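Local atomic coordinates of probable GGDEF family protein (Chromobacterium violaceum, PDB entry 3NJA), a protein that is of unknown function but, as a PAS domain of a probable GGDEF family protein, may sense a signal that tunes cyclic-di-GMP synthesis. Residues I86-P89 and D90-R94. Sequence-based numbering, arbitrary orientation.
Sequences IVRP and DGQVR
R88 sets CG beside its backbone N (chi1 -75°) and runs extended to NE, reaching across the hairpin to R94, whose chain bends at chi2 (-70°) to bring its own guanidinium near. R94 NE lies over one face of the R88 guanidinium, 2.9 Å from R88 NH2, and the two planes are inclined by 39°; both atoms are donors, so neither can accept from the other. I86 and R94 form a hydrogen-bonded antiparallel pair, with I86 N 2.7 Å from R94 O and R94 N 3.0 Å from I86 O; I86 CG1 packs on the aliphatic R94 CB. R88 N donates to Q92 O (2.8 Å) and G91 N to R88 O (2.8 Å), making a type I turn with a G1 beta bulge between strands 80-87 and 93-104. P89 suits the second position, its ring fixing phi, and G91 readily takes the positive phi of the bulge. D90 makes an Asx turn, OD2 accepting from Q92 N at 2.8 Å. F40 of the second subunit packs on R88 and P89. D119 lies near both arginines in long, weak ion pairs, and D90 OD1 adds a long salt bridge to R88 NH1; these carboxylates probably help the two guanidiniums lie close.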
loop_
_atom_site.group_PDB
_atom_site.type_symbol
_atom_site.label_atom_id
_atom_site.label_comp_id
_atom_site.label_asym_id
_atom_site.label_seq_id
_atom_site.Cartn_x
_atom_site.Cartn_y
_atom_site.Cartn_z
ATOM N N ILE B 86 -1.747 24.930 -4.584
ATOM C CA ILE B 86 -2.667 25.826 -3.919
ATOM C C ILE B 86 -2.447 27.205 -4.504
ATOM O O ILE B 86 -1.479 27.449 -5.236
ATOM C CB ILE B 86 -2.428 25.905 -2.411
ATOM C CG1 ILE B 86 -0.961 26.227 -2.125
ATOM C CG2 ILE B 86 -2.848 24.612 -1.748
ATOM C CD1 ILE B 86 -0.774 27.228 -1.007
ATOM N N VAL B 87 -3.353 28.112 -4.178
ATOM C CA VAL B 87 -3.206 29.480 -4.600
ATOM C C VAL B 87 -3.304 30.390 -3.378
ATOM O O VAL B 87 -4.354 30.490 -2.735
ATOM C CB VAL B 87 -4.245 29.833 -5.674
ATOM C CG1 VAL B 87 -5.539 29.042 -5.437
ATOM C CG2 VAL B 87 -4.492 31.326 -5.681
ATOM N N ARG B 88 -2.188 31.024 -3.039
ATOM C CA ARG B 88 -2.143 31.908 -1.890
ATOM C C ARG B 88 -3.028 33.130 -2.107
ATOM O O ARG B 88 -3.255 33.553 -3.248
ATOM C CB ARG B 88 -0.719 32.384 -1.642
ATOM C CG ARG B 88 0.227 31.389 -1.020
ATOM C CD ARG B 88 1.416 32.163 -0.475
ATOM N NE ARG B 88 2.587 31.336 -0.199
ATOM C CZ ARG B 88 3.816 31.619 -0.626
ATOM N NH1 ARG B 88 4.021 32.709 -1.361
ATOM N NH2 ARG B 88 4.834 30.817 -0.321
ATOM N N PRO B 89 -3.514 33.714 -1.003
ATOM C CA PRO B 89 -4.230 34.990 -0.967
ATOM C C PRO B 89 -3.520 36.089 -1.750
ATOM O O PRO B 89 -4.191 36.929 -2.314
ATOM C CB PRO B 89 -4.215 35.334 0.522
ATOM C CG PRO B 89 -4.263 34.027 1.180
ATOM C CD PRO B 89 -3.440 33.105 0.333
ATOM N N ASP B 90 -2.193 36.072 -1.770
ATOM C CA ASP B 90 -1.402 37.074 -2.473
ATOM C C ASP B 90 -1.241 36.758 -3.967
ATOM O O ASP B 90 -0.406 37.348 -4.650
ATOM C CB ASP B 90 -0.019 37.218 -1.821
ATOM C CG ASP B 90 0.908 36.011 -2.092
ATOM O OD1 ASP B 90 2.083 36.058 -1.663
ATOM O OD2 ASP B 90 0.475 35.023 -2.728
ATOM N N GLY B 91 -2.025 35.812 -4.467
ATOM C CA GLY B 91 -2.026 35.505 -5.884
ATOM C C GLY B 91 -0.952 34.517 -6.299
ATOM O O GLY B 91 -0.880 34.115 -7.468
ATOM N N GLN B 92 -0.116 34.111 -5.348
ATOM C CA GLN B 92 1.005 33.215 -5.660
ATOM C C GLN B 92 0.642 31.727 -5.688
ATOM O O GLN B 92 -0.053 31.226 -4.802
ATOM C CB GLN B 92 2.174 33.456 -4.700
ATOM C CG GLN B 92 2.990 34.697 -5.037
ATOM C CD GLN B 92 3.425 34.701 -6.490
ATOM O OE1 GLN B 92 4.420 34.068 -6.858
ATOM N NE2 GLN B 92 2.666 35.403 -7.333
ATOM N N VAL B 93 1.137 31.026 -6.705
ATOM C CA VAL B 93 0.866 29.597 -6.879
ATOM C C VAL B 93 1.929 28.659 -6.296
ATOM O O VAL B 93 3.121 28.807 -6.563
ATOM C CB VAL B 93 0.644 29.256 -8.361
ATOM C CG1 VAL B 93 0.751 27.751 -8.593
ATOM C CG2 VAL B 93 -0.706 29.765 -8.789
ATOM N N ARG B 94 1.481 27.677 -5.519
ATOM C CA ARG B 94 2.403 26.797 -4.801
ATOM C C ARG B 94 2.110 25.325 -5.027
ATOM O O ARG B 94 0.956 24.915 -5.022
ATOM C CB ARG B 94 2.368 27.106 -3.300
ATOM C CG ARG B 94 3.020 28.438 -2.936
ATOM C CD ARG B 94 4.529 28.360 -3.117
ATOM N NE ARG B 94 5.200 29.644 -2.959
ATOM C CZ ARG B 94 6.512 29.784 -2.795
ATOM N NH1 ARG B 94 7.292 28.719 -2.752
ATOM N NH2 ARG B 94 7.045 30.990 -2.659
#